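Local coordinates for putative sugar ABC transport system, substrate-binding protein (Bordetella parapertussis, PDB 5IX8), which probably binds a sugar in the periplasm and hands it to a membrane ABC transporter for uptake, at residues V23-L26 against Y30-I33; Q120-I125 against L152-L157; K127-A132 against K227-A232; E236-I241 against Y309-Q314; P292-D297 against D302-A307. All coordinates share one frame; numbering follows the deposited sequence.

Contact 1: V23-L26 against Y30-I33; sequences VHLL and YKGI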
# COMPACT_ATOMS: atom_id res chain seq x y z
N VAL A 23 -10.01 -0.03 -1.68
CA VAL A 23 -10.37 -1.42 -1.91
C VAL A 23 -11.15 -1.98 -0.73
O VAL A 23 -12.22 -2.59 -0.89
CB VAL A 23 -9.12 -2.29 -2.20
CG1 VAL A 23 -9.57 -3.75 -2.46
CG2 VAL A 23 -8.35 -1.73 -3.40
N HIS A 24 -10.61 -1.80 0.47
CA HIS A 24 -11.17 -2.38 1.68
C HIS A 24 -10.58 -1.64 2.87
O HIS A 24 -9.53 -0.99 2.78
CB HIS A 24 -10.89 -3.90 1.75
CG HIS A 24 -9.44 -4.23 1.97
ND1 HIS A 24 -8.83 -4.10 3.21
CD2 HIS A 24 -8.49 -4.67 1.12
CE1 HIS A 24 -7.56 -4.44 3.10
NE2 HIS A 24 -7.32 -4.77 1.85
N LEU A 25 -11.27 -1.73 4.00
CA LEU A 25 -10.77 -1.12 5.23
C LEU A 25 -10.42 -2.16 6.28
O LEU A 25 -10.60 -1.92 7.48
CB LEU A 25 -11.79 -0.13 5.80
CG LEU A 25 -12.09 1.06 4.88
CD1 LEU A 25 -13.27 1.85 5.43
CD2 LEU A 25 -10.87 1.95 4.65
N LEU A 26 -9.91 -3.33 5.87
CA LEU A 26 -9.65 -4.44 6.79
C LEU A 26 -8.24 -4.46 7.36
O LEU A 26 -8.01 -5.21 8.32
CB LEU A 26 -9.94 -5.77 6.10
CG LEU A 26 -11.40 -5.86 5.67
CD1 LEU A 26 -11.61 -7.18 4.93
CD2 LEU A 26 -12.38 -5.69 6.87
N TYR A 30 -5.16 0.93 3.67
CA TYR A 30 -6.18 1.83 3.14
C TYR A 30 -6.92 2.55 4.25
O TYR A 30 -7.33 3.71 4.08
CB TYR A 30 -7.21 1.09 2.27
CG TYR A 30 -6.56 0.27 1.17
CD1 TYR A 30 -5.95 0.88 0.07
CD2 TYR A 30 -6.58 -1.12 1.20
CE1 TYR A 30 -5.34 0.11 -0.94
CE2 TYR A 30 -5.95 -1.89 0.18
CZ TYR A 30 -5.35 -1.25 -0.88
OH TYR A 30 -4.72 -1.94 -1.88
N LYS A 31 -7.11 1.88 5.40
CA LYS A 31 -7.76 2.57 6.51
C LYS A 31 -6.90 3.73 7.00
O LYS A 31 -7.43 4.79 7.35
CB LYS A 31 -8.07 1.56 7.64
CG LYS A 31 -8.97 2.14 8.71
CD LYS A 31 -9.08 1.23 9.97
CE LYS A 31 -9.56 -0.12 9.60
NZ LYS A 31 -9.67 -1.06 10.76
N GLY A 32 -5.57 3.56 7.02
CA GLY A 32 -4.68 4.68 7.30
C GLY A 32 -4.82 5.82 6.31
O GLY A 32 -4.86 7.00 6.70
N ILE A 33 -4.85 5.51 5.02
CA ILE A 33 -5.05 6.56 4.03
C ILE A 33 -6.35 7.31 4.31
O ILE A 33 -6.37 8.55 4.34
CB ILE A 33 -5.04 5.98 2.61
CG1 ILE A 33 -3.69 5.34 2.32
CG2 ILE A 33 -5.41 7.08 1.63
CD1 ILE A 33 -3.67 4.63 0.98
O HOH W 1 -7.18 -1.24 5.06
O HOH W 2 -11.87 -2.44 9.56
O HOH W 3 -10.33 -4.19 10.50

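Contact 2: Q120-I125 against L152-L157; sequences QDDTLI and LEWPRL. With SO4 (sulfate ion), chain C.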
# COMPACT_ATOMS: atom_id res chain seq x y z
N GLN A 120 3.85 5.00 -2.88
CA GLN A 120 5.25 4.65 -2.66
C GLN A 120 5.73 3.85 -3.85
O GLN A 120 4.94 3.40 -4.69
CB GLN A 120 5.47 3.83 -1.38
CG GLN A 120 5.42 4.62 -0.09
CD GLN A 120 5.77 3.77 1.12
OE1 GLN A 120 5.25 2.68 1.28
NE2 GLN A 120 6.65 4.26 1.96
N ASP A 121 7.05 3.64 -3.90
CA ASP A 121 7.69 2.92 -5.01
C ASP A 121 7.63 1.43 -4.70
O ASP A 121 8.41 0.92 -3.90
CB ASP A 121 9.13 3.40 -5.15
CG ASP A 121 9.83 2.83 -6.34
OD1 ASP A 121 9.48 1.72 -6.79
OD2 ASP A 121 10.77 3.51 -6.84
N ASP A 122 6.72 0.71 -5.36
CA ASP A 122 6.52 -0.71 -5.04
C ASP A 122 7.74 -1.56 -5.39
O ASP A 122 8.09 -2.47 -4.63
CB ASP A 122 5.26 -1.22 -5.74
CG ASP A 122 4.00 -0.68 -5.07
OD1 ASP A 122 3.68 -1.07 -3.91
OD2 ASP A 122 3.35 0.19 -5.68
N THR A 123 8.45 -1.24 -6.48
CA THR A 123 9.68 -1.98 -6.74
C THR A 123 10.68 -1.82 -5.60
O THR A 123 11.37 -2.79 -5.21
CB THR A 123 10.31 -1.52 -8.06
OG1 THR A 123 9.35 -1.67 -9.10
CG2 THR A 123 11.54 -2.37 -8.36
N LEU A 124 10.78 -0.61 -5.03
CA LEU A 124 11.77 -0.37 -3.99
C LEU A 124 11.35 -1.01 -2.66
O LEU A 124 12.21 -1.42 -1.87
CB LEU A 124 11.99 1.13 -3.83
CG LEU A 124 13.07 1.57 -2.85
CD1 LEU A 124 14.42 0.90 -3.11
CD2 LEU A 124 13.20 3.08 -3.00
N ILE A 125 10.04 -1.14 -2.43
CA ILE A 125 9.59 -1.93 -1.29
C ILE A 125 10.16 -3.35 -1.38
O ILE A 125 10.68 -3.90 -0.40
CB ILE A 125 8.04 -1.95 -1.24
CG1 ILE A 125 7.53 -0.58 -0.76
CG2 ILE A 125 7.57 -3.06 -0.30
CD1 ILE A 125 6.03 -0.50 -0.71
N LEU A 152 -2.93 -6.69 -10.40
CA LEU A 152 -2.88 -5.50 -9.56
C LEU A 152 -1.66 -4.64 -9.81
O LEU A 152 -1.60 -3.52 -9.27
CB LEU A 152 -2.91 -5.90 -8.07
CG LEU A 152 -4.14 -6.74 -7.67
CD1 LEU A 152 -4.02 -7.03 -6.15
CD2 LEU A 152 -5.45 -6.06 -8.03
N GLU A 153 -0.67 -5.14 -10.57
CA GLU A 153 0.58 -4.45 -10.90
C GLU A 153 1.54 -4.37 -9.71
O GLU A 153 2.67 -4.87 -9.79
CB GLU A 153 0.30 -3.03 -11.46
CG GLU A 153 1.50 -2.32 -12.09
CD GLU A 153 1.89 -2.88 -13.46
OE1 GLU A 153 1.23 -3.82 -13.95
OE2 GLU A 153 2.87 -2.38 -14.07
N TRP A 154 1.11 -3.75 -8.60
CA TRP A 154 2.08 -3.51 -7.54
C TRP A 154 2.60 -4.78 -6.87
O TRP A 154 3.76 -4.78 -6.45
CB TRP A 154 1.51 -2.51 -6.49
CG TRP A 154 0.17 -2.86 -5.88
CD1 TRP A 154 -1.07 -2.56 -6.38
CD2 TRP A 154 -0.05 -3.62 -4.68
NE1 TRP A 154 -2.06 -3.07 -5.56
CE2 TRP A 154 -1.46 -3.74 -4.52
CE3 TRP A 154 0.79 -4.24 -3.76
CZ2 TRP A 154 -2.03 -4.39 -3.44
CZ3 TRP A 154 0.22 -4.91 -2.69
CH2 TRP A 154 -1.18 -4.98 -2.54
N PRO A 155 1.84 -5.88 -6.75
CA PRO A 155 2.46 -7.10 -6.20
C PRO A 155 3.56 -7.60 -7.11
O PRO A 155 4.58 -8.09 -6.63
CB PRO A 155 1.28 -8.10 -6.12
CG PRO A 155 0.04 -7.18 -5.95
CD PRO A 155 0.39 -6.08 -6.95
N ARG A 156 3.36 -7.49 -8.42
CA ARG A 156 4.42 -7.90 -9.34
C ARG A 156 5.66 -7.01 -9.18
O ARG A 156 6.80 -7.50 -9.21
CB ARG A 156 3.91 -7.88 -10.79
CG ARG A 156 4.91 -8.55 -11.74
CD ARG A 156 4.61 -8.32 -13.21
NE ARG A 156 5.03 -6.99 -13.62
CZ ARG A 156 4.19 -5.97 -13.82
NH1 ARG A 156 2.87 -6.14 -13.80
NH2 ARG A 156 4.69 -4.77 -14.13
N LEU A 157 5.45 -5.69 -9.02
CA LEU A 157 6.58 -4.79 -8.83
C LEU A 157 7.36 -5.15 -7.57
O LEU A 157 8.60 -5.19 -7.58
CB LEU A 157 6.12 -3.32 -8.77
CG LEU A 157 5.43 -2.80 -10.05
CD1 LEU A 157 4.90 -1.41 -9.81
CD2 LEU A 157 6.38 -2.79 -11.25
S SO4 C . 0.21 -8.56 -12.84
O1 SO4 C . 1.22 -8.39 -13.87
O2 SO4 C . -0.42 -7.31 -12.46
O3 SO4 C . 0.79 -9.19 -11.63
O4 SO4 C . -0.79 -9.50 -13.35

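Contact 3: K127-A132 against K227-A232; sequences KVLGKA and KVLTSA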
# COMPACT_ATOMS: atom_id res chain seq x y z
N LYS A 127 12.84 -4.28 -3.16
CA LYS A 127 14.29 -4.20 -3.01
C LYS A 127 14.73 -4.08 -1.55
O LYS A 127 15.71 -4.71 -1.15
CB LYS A 127 14.82 -3.01 -3.81
CG LYS A 127 14.67 -3.23 -5.33
CD LYS A 127 15.53 -2.25 -6.07
CE LYS A 127 15.44 -2.39 -7.55
NZ LYS A 127 16.50 -1.49 -8.17
N VAL A 128 14.03 -3.27 -0.74
CA VAL A 128 14.51 -3.13 0.65
C VAL A 128 14.25 -4.41 1.45
O VAL A 128 15.03 -4.76 2.34
CB VAL A 128 13.91 -1.88 1.34
CG1 VAL A 128 14.37 -0.60 0.62
CG2 VAL A 128 12.41 -1.95 1.42
N LEU A 129 13.20 -5.16 1.11
CA LEU A 129 13.02 -6.46 1.75
C LEU A 129 14.08 -7.44 1.27
O LEU A 129 14.55 -8.29 2.04
CB LEU A 129 11.61 -6.99 1.47
CG LEU A 129 10.50 -6.23 2.18
CD1 LEU A 129 9.11 -6.70 1.72
CD2 LEU A 129 10.62 -6.27 3.72
N GLY A 130 14.46 -7.35 0.00
CA GLY A 130 15.58 -8.14 -0.48
C GLY A 130 16.86 -7.87 0.28
O GLY A 130 17.61 -8.80 0.61
N LYS A 131 17.14 -6.60 0.58
CA LYS A 131 18.33 -6.28 1.35
C LYS A 131 18.25 -6.86 2.75
O LYS A 131 19.23 -7.40 3.27
CB LYS A 131 18.55 -4.77 1.41
CG LYS A 131 19.75 -4.36 2.31
CD LYS A 131 19.89 -2.85 2.38
CE LYS A 131 20.80 -2.38 3.52
NZ LYS A 131 22.14 -3.04 3.46
N ALA A 132 17.07 -6.79 3.38
CA ALA A 132 16.91 -7.39 4.71
C ALA A 132 17.21 -8.88 4.66
O ALA A 132 17.91 -9.42 5.54
CB ALA A 132 15.51 -7.13 5.23
N LYS A 227 11.64 -17.63 8.63
CA LYS A 227 11.52 -16.21 8.89
C LYS A 227 10.72 -15.59 7.77
O LYS A 227 10.98 -15.87 6.59
CB LYS A 227 12.89 -15.53 8.99
CG LYS A 227 13.73 -16.08 10.12
CD LYS A 227 15.13 -15.50 10.08
CE LYS A 227 15.86 -15.86 11.35
NZ LYS A 227 15.05 -15.35 12.51
N VAL A 228 9.76 -14.74 8.12
CA VAL A 228 8.82 -14.17 7.16
C VAL A 228 9.16 -12.71 6.92
O VAL A 228 9.53 -11.99 7.86
CB VAL A 228 7.36 -14.35 7.63
CG1 VAL A 228 6.38 -13.71 6.65
CG2 VAL A 228 7.08 -15.85 7.81
N LEU A 229 9.10 -12.30 5.66
CA LEU A 229 9.21 -10.91 5.24
C LEU A 229 7.85 -10.47 4.75
O LEU A 229 7.16 -11.24 4.06
CB LEU A 229 10.22 -10.74 4.10
CG LEU A 229 11.66 -11.07 4.53
CD1 LEU A 229 12.01 -12.48 4.17
CD2 LEU A 229 12.64 -10.09 3.93
N THR A 230 7.47 -9.25 5.10
CA THR A 230 6.16 -8.78 4.68
C THR A 230 6.18 -7.25 4.67
O THR A 230 7.23 -6.62 4.80
CB THR A 230 5.09 -9.36 5.61
OG1 THR A 230 3.78 -9.16 5.06
CG2 THR A 230 5.17 -8.72 6.98
N SER A 231 4.99 -6.67 4.50
CA SER A 231 4.89 -5.23 4.36
C SER A 231 3.62 -4.75 5.04
O SER A 231 2.62 -5.48 5.08
CB SER A 231 4.91 -4.85 2.87
OG SER A 231 4.97 -3.44 2.73
N ALA A 232 3.69 -3.54 5.59
CA ALA A 232 2.59 -2.80 6.21
C ALA A 232 2.32 -3.28 7.63
O ALA A 232 1.76 -4.36 7.84
CB ALA A 232 1.32 -2.86 5.37

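Contact 4: E236-I241 against Y309-Q314; sequences ENEAMI and YDYPPQ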
# COMPACT_ATOMS: atom_id res chain seq x y z
N GLU A 236 0.26 -6.35 16.08
CA GLU A 236 0.71 -7.69 16.42
C GLU A 236 2.05 -8.05 15.78
O GLU A 236 2.75 -8.96 16.27
CB GLU A 236 -0.38 -8.70 16.04
CG GLU A 236 -1.62 -8.57 16.92
CD GLU A 236 -2.51 -7.37 16.59
OE1 GLU A 236 -2.31 -6.70 15.54
OE2 GLU A 236 -3.47 -7.11 17.38
N ASN A 237 2.44 -7.34 14.71
CA ASN A 237 3.73 -7.60 14.08
C ASN A 237 4.89 -7.25 15.00
O ASN A 237 6.00 -7.78 14.83
CB ASN A 237 3.90 -6.76 12.82
CG ASN A 237 2.96 -7.16 11.69
OD1 ASN A 237 2.67 -6.34 10.83
ND2 ASN A 237 2.49 -8.41 11.68
N GLU A 238 4.68 -6.32 15.93
CA GLU A 238 5.78 -5.86 16.78
C GLU A 238 6.36 -7.01 17.58
O GLU A 238 7.57 -7.22 17.58
CB GLU A 238 5.29 -4.74 17.70
CG GLU A 238 4.81 -3.50 16.90
CD GLU A 238 4.07 -2.47 17.77
OE1 GLU A 238 4.25 -2.51 19.01
OE2 GLU A 238 3.30 -1.63 17.23
N ALA A 239 5.50 -7.80 18.23
CA ALA A 239 5.98 -8.94 19.01
C ALA A 239 6.61 -10.00 18.10
O ALA A 239 7.61 -10.63 18.46
CB ALA A 239 4.83 -9.54 19.84
N MSE A 240 6.06 -10.19 16.90
CA MSE A 240 6.58 -11.17 15.96
C MSE A 240 7.98 -10.80 15.49
O MSE A 240 8.80 -11.69 15.25
CB MSE A 240 5.64 -11.30 14.74
CG MSE A 240 4.23 -11.76 15.08
SE MSE A 240 3.12 -11.93 13.45
CE MSE A 240 1.53 -12.78 14.21
N ILE A 241 8.24 -9.50 15.32
CA ILE A 241 9.60 -9.05 15.01
C ILE A 241 10.54 -9.33 16.18
O ILE A 241 11.64 -9.88 16.01
CB ILE A 241 9.59 -7.56 14.64
CG1 ILE A 241 8.87 -7.33 13.32
CG2 ILE A 241 11.00 -7.02 14.58
CD1 ILE A 241 8.77 -5.85 12.95
N TYR A 309 2.80 7.34 11.81
CA TYR A 309 2.62 7.54 10.38
C TYR A 309 1.91 6.38 9.69
O TYR A 309 1.50 6.53 8.53
CB TYR A 309 3.99 7.76 9.72
CG TYR A 309 4.72 9.01 10.21
CD1 TYR A 309 4.16 10.27 10.04
CD2 TYR A 309 5.97 8.93 10.81
CE1 TYR A 309 4.82 11.42 10.46
CE2 TYR A 309 6.65 10.06 11.24
CZ TYR A 309 6.06 11.32 11.06
OH TYR A 309 6.72 12.49 11.48
N ASP A 310 1.76 5.23 10.36
CA ASP A 310 1.22 4.02 9.74
C ASP A 310 -0.02 3.45 10.41
O ASP A 310 -0.75 2.68 9.77
CB ASP A 310 2.25 2.88 9.75
CG ASP A 310 3.58 3.27 9.17
OD1 ASP A 310 3.92 4.48 9.00
OD2 ASP A 310 4.32 2.30 8.91
N TYR A 311 -0.26 3.75 11.68
CA TYR A 311 -1.45 3.26 12.37
C TYR A 311 -2.48 4.36 12.44
O TYR A 311 -2.17 5.45 12.97
CB TYR A 311 -1.12 2.83 13.81
CG TYR A 311 -0.20 1.64 14.02
CD1 TYR A 311 0.12 0.77 12.99
CD2 TYR A 311 0.33 1.39 15.27
CE1 TYR A 311 0.96 -0.32 13.23
CE2 TYR A 311 1.17 0.34 15.51
CZ TYR A 311 1.50 -0.52 14.49
OH TYR A 311 2.35 -1.57 14.77
N PRO A 312 -3.72 4.14 12.01
CA PRO A 312 -4.80 5.02 12.43
C PRO A 312 -5.00 4.86 13.93
O PRO A 312 -4.57 3.87 14.52
CB PRO A 312 -6.02 4.52 11.64
CG PRO A 312 -5.54 3.35 10.80
CD PRO A 312 -4.22 2.92 11.34
N PRO A 313 -5.64 5.82 14.58
CA PRO A 313 -5.79 5.73 16.04
C PRO A 313 -6.58 4.50 16.43
O PRO A 313 -7.47 4.06 15.70
CB PRO A 313 -6.56 7.01 16.39
CG PRO A 313 -6.30 7.92 15.21
CD PRO A 313 -6.24 7.03 14.03
N GLN A 314 -6.22 3.93 17.59
CA GLN A 314 -6.99 2.80 18.09
C GLN A 314 -8.39 3.29 18.28
O GLN A 314 -8.62 4.35 18.87
CB GLN A 314 -6.48 2.25 19.42
CG GLN A 314 -7.44 1.12 19.98
CD GLN A 314 -7.29 -0.25 19.24
OE1 GLN A 314 -8.28 -0.94 18.91
NE2 GLN A 314 -6.04 -0.63 19.01

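Contact 5: P292-D297 against D302-A307; sequences PITVVD and DTHPYA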
# COMPACT_ATOMS: atom_id res chain seq x y z
N PRO A 292 9.10 8.21 1.16
CA PRO A 292 10.30 7.39 1.31
C PRO A 292 10.03 6.13 2.12
O PRO A 292 9.16 6.09 3.00
CB PRO A 292 11.29 8.32 2.01
CG PRO A 292 10.89 9.69 1.55
CD PRO A 292 9.38 9.65 1.36
N ILE A 293 10.77 5.07 1.79
CA ILE A 293 10.55 3.74 2.35
C ILE A 293 11.48 3.53 3.53
O ILE A 293 12.68 3.84 3.45
CB ILE A 293 10.78 2.67 1.28
CG1 ILE A 293 9.70 2.81 0.20
CG2 ILE A 293 10.75 1.27 1.92
CD1 ILE A 293 10.13 2.22 -1.10
N THR A 294 10.93 3.01 4.62
CA THR A 294 11.69 2.53 5.76
C THR A 294 11.26 1.10 6.06
O THR A 294 10.15 0.67 5.74
CB THR A 294 11.47 3.42 7.01
OG1 THR A 294 10.09 3.43 7.35
CG2 THR A 294 11.86 4.83 6.73
N VAL A 295 12.18 0.32 6.62
CA VAL A 295 11.92 -1.05 7.01
C VAL A 295 11.93 -1.14 8.52
O VAL A 295 12.77 -0.51 9.18
CB VAL A 295 12.96 -2.00 6.40
CG1 VAL A 295 12.68 -3.41 6.80
CG2 VAL A 295 12.90 -1.92 4.90
N VAL A 296 11.01 -1.91 9.08
CA VAL A 296 10.96 -2.15 10.52
C VAL A 296 11.55 -3.52 10.78
O VAL A 296 11.19 -4.50 10.10
CB VAL A 296 9.52 -2.05 11.06
CG1 VAL A 296 9.50 -2.21 12.59
CG2 VAL A 296 8.88 -0.71 10.63
N ASP A 297 12.47 -3.60 11.74
CA ASP A 297 13.11 -4.87 12.10
C ASP A 297 13.47 -4.81 13.58
O ASP A 297 13.11 -3.87 14.27
CB ASP A 297 14.32 -5.14 11.20
CG ASP A 297 15.36 -4.04 11.27
OD1 ASP A 297 15.50 -3.39 12.33
OD2 ASP A 297 16.05 -3.81 10.27
N ASP A 302 11.41 -0.78 18.35
CA ASP A 302 11.09 -0.00 19.54
C ASP A 302 11.24 1.50 19.35
O ASP A 302 10.89 2.26 20.26
CB ASP A 302 11.96 -0.45 20.72
CG ASP A 302 11.66 -1.87 21.14
OD1 ASP A 302 10.53 -2.35 20.93
OD2 ASP A 302 12.56 -2.52 21.69
N THR A 303 11.73 1.97 18.20
CA THR A 303 11.96 3.40 18.01
C THR A 303 11.33 3.94 16.73
O THR A 303 11.07 5.14 16.63
CB THR A 303 13.45 3.72 17.96
OG1 THR A 303 14.05 2.96 16.90
CG2 THR A 303 14.12 3.40 19.28
N HIS A 304 11.14 3.08 15.74
CA HIS A 304 10.60 3.54 14.46
C HIS A 304 9.23 4.18 14.67
O HIS A 304 8.45 3.71 15.50
CB HIS A 304 10.51 2.36 13.48
CG HIS A 304 10.04 2.73 12.10
ND1 HIS A 304 8.76 3.16 11.84
CD2 HIS A 304 10.69 2.71 10.91
CE1 HIS A 304 8.63 3.41 10.55
NE2 HIS A 304 9.78 3.13 9.96
N PRO A 305 8.90 5.25 13.94
CA PRO A 305 7.65 5.97 14.22
C PRO A 305 6.43 5.43 13.48
O PRO A 305 5.46 6.18 13.24
CB PRO A 305 7.99 7.40 13.75
CG PRO A 305 8.90 7.17 12.58
CD PRO A 305 9.73 5.95 12.94
N TYR A 306 6.45 4.13 13.14
CA TYR A 306 5.35 3.56 12.37
C TYR A 306 4.01 3.78 13.05
O TYR A 306 2.98 3.86 12.37
CB TYR A 306 5.58 2.06 12.12
CG TYR A 306 5.91 1.27 13.37
CD1 TYR A 306 4.94 0.96 14.30
CD2 TYR A 306 7.21 0.85 13.61
CE1 TYR A 306 5.26 0.27 15.45
CE2 TYR A 306 7.53 0.13 14.75
CZ TYR A 306 6.55 -0.15 15.65
OH TYR A 306 6.88 -0.84 16.79
N ALA A 307 3.99 3.88 14.38
CA ALA A 307 2.73 4.08 15.09
C ALA A 307 2.13 5.47 14.86
O ALA A 307 0.94 5.67 15.09
CB ALA A 307 2.93 3.86 16.59

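Contact 1: V23-L26 against Y30-I33
Lys31 NZ is held by two waters that link it to the carbonyls of loop 23-26. One water lies 2.9 Å from Lys31 NZ and donates to Leu25 O. The other accepts from the same nitrogen and gives Leu26 O a weak bond. The site is the first beta-to-alpha connection of the N-terminal lobe of a type I periplasmic binding protein, between strand 17-22 and helix 28-43. The lysine chain bends at its third torsion (chi3 -57°), which sets CE unusually tightly, 3.0 Å from Leu25 O. NZ itself is 3.5 Å from Leu25 O and reaches it through water. A third water accepts from Lys31 N and probably also serves His24 O. Leu25 CD2 rests 3.7 Å from Lys31 CA. In a T-shaped pair, Tyr30 turns its ring edge to one face of His24, with the planes 84° apart and CE2 of Tyr30 3.6 Å from NE2 of His24. His24 ND1 is taken by Leu26 N in the imidazole plane, which fixes the ring rotation. A 1,2-ethanediol, probably from the crystallisation liquor, lies near His24. Tyr30 OH bonds to Tyr57 OH, while Val23 CB sits over one face of the tyrosine ring, 4.0 Å from its CE2.

Contact 2: Q120-I125 against L152-L157
Asp122 leads from helix 122-135 to the neighbouring helix 154-168, and its CB meets Leu157 CB at 3.8 Å. Both helices start here side by side in the C-terminal alpha/beta lobe of the binding protein. Further out, Asp122 CG lies 3.4 Å from Trp154 CB, and OD2 is equally near that methylene. OD1 turns to Arg158 and makes a salt bridge with its NH2. The carboxylate is therefore wedged against the first turn of the second helix and held by its arginine. Trp154 sends its indole away from the contact, with CG between its own backbone N and carbonyl carbon (chi1 54°). Beside Asp122, Thr123 OG1 lies 3.6 Å from Leu157 CB. The backbones also touch: Thr123 CA points its hydrogen at Leu157 O, a nearly straight CA-H...O contact of 3.5 Å. Asp121 caps the first helix, its OD1 accepting from Leu124 N. On the second helix, Arg156 pairs NH1 with Glu153 OE1 and NH2 with OE2. Both nitrogens come from above the carboxylate plane, though the oxygens lie near the guanidinium plane. A sulfate, probably from the crystallisation liquor, accepts at O2 from Glu153 N and at O1 from Arg156 NH1, the latter at 2.8 Å.

Contact 3: K127-A132 against K227-A232
Apolar packing carries the contact between Leu129 and Leu229. Helix 122-135 lies here on the mixed sheet of the C-terminal lobe, as helices do in a Rossmann-like alpha/beta layer. Helix 127-132 and strand 227-231 run nearly antiparallel, at 159°, and their axes come within 9.3 Å. Leu229 points its CB at the helix and sets its CD2 between two helical side chains one turn apart. That methyl is 4.1 Å from Leu129 CB and 4.3 Å from Ala132 CB. Around this pair the sheet adds Phe205 against Leu129 and Ala248 against Ala132.

A second kind of contact sets methyls against backbone oxygens. Leu229 CD2 presses on Leu129 O at 3.2 Å, a close approach. The second torsion of Leu229 (chi2 96°) is off the usual staggered positions, so the side chain looks strained here. In return, both methyls of Leu129 straddle the carbonyl of the strand, with CD1 and CD2 each 3.6 Å from Thr230 O. The CG of Leu129 is anti to its carbonyl carbon (chi1 -70°), which carries the two methyls down to the strand.

Polar groups bond away from the interface. The side chain of Thr230 leaves the helix side, and its OG1 is hydrogen-bonded to Thr206 OG1. No hydrogen bond joins the two segments. Helix and strand therefore hold together here by shape and burial of leucine side chains, with no directional bond to fix their register.

Contact 4: E236-I241 against Y309-Q314
The phenol ring of Tyr311 and the carboxylate of Glu238 lie nearly in one plane, 9° apart, and meet edge to edge. Glu238 OE2 sits at the ring edge, 3.4 Å from Tyr311 CE2. Neither face of the ring is used between the two segments. Met233 and Asn28 pack against the tyrosine from outside the pair. The contact joins helix 235-242 of the C-terminal lobe to the tail that follows the last short helix, 306-309, in this two-lobed periplasmic binding protein.

The two side chains come from opposite directions. Glu238 runs out straight beyond CG (chi2 169°), so its carboxylate is carried well clear of the helix. Tyr311 OH donates to Glu238 OE2 over 2.6 Å, a short bond. Glu238 OE2 accepts through its anti lone pair, the one turned away from OE1. Tyr306 packs beside both ends of the bond. After Tyr311 the tail crosses to the N-terminal lobe, where Pro312 and Pro313 touch Tyr35 of helix 28-43.

The contact buries little surface and rests on a single bond. Its shortness is consistent with an ionised glutamate accepting from a neutral phenol. The shared plane keeps OE2 beside the ring CH, which probably adds a small electrostatic gain.

Contact 5: P292-D297 against D302-A307
Val296 and His304 form the tight part of this contact. Val296 CG2 stands over the middle of the imidazole in a CH-pi contact, 3.8 Å from its centroid and 7° off the normal. Pro305 CD lies near the rim of the opposite face. The other methyl of the valine, CG1, approaches Tyr306 CE2 at 3.7 Å. CG1 meets the tyrosine alone, while CG2 also touches that ring, 3.8 Å from Tyr306 CD2. The edge of the imidazole is held as well. Thr294 OG1 and His304 NE2 share a hydrogen bond of 2.6 Å, with OG1 near the ring plane. The other ring nitrogen, ND1, takes a weak bond from Tyr306 N. With CG anti to its own N (chi1 -177°), His304 brings its ring over Val296 and NE2 toward Thr294 OG1. In contrast to the packed Val296, Thr294 is solvent-exposed and at the margin, tied in by that one short bond. This is the antiparallel edge of the C-terminal lobe. Strand 295-296 borders strand 246-250, with backbone bonds from Val296 to Val249 and Thr294 to Ser251. Val296 also meets Ile241 of helix 235-242, Val295 meets Val128 of helix 122-135, and Tyr306 packs on Met233.

How the contacts relate
Contact 1 belongs to the N-terminal lobe. Contacts 2 and 3 lie in the C-terminal lobe, share helix 122-135, and have centres about 13 Å apart. Contacts 3 and 5 both reach the mixed sheet and touch through Val128. Contact 5 is nested within the loop closed by contact 4, with centres about 10 Å apart. Contacts 2 and 3 cross along the chain. Contact 1 closes before all the others open. It nevertheless meets contact 2 through Tyr30 and Trp154, and contact 4 through Gly32 and Pro312. The first touch joins the two lobes, consistent with a cleft between them that would hold the sugar. The second seats the C-terminal tail on helix 28-43.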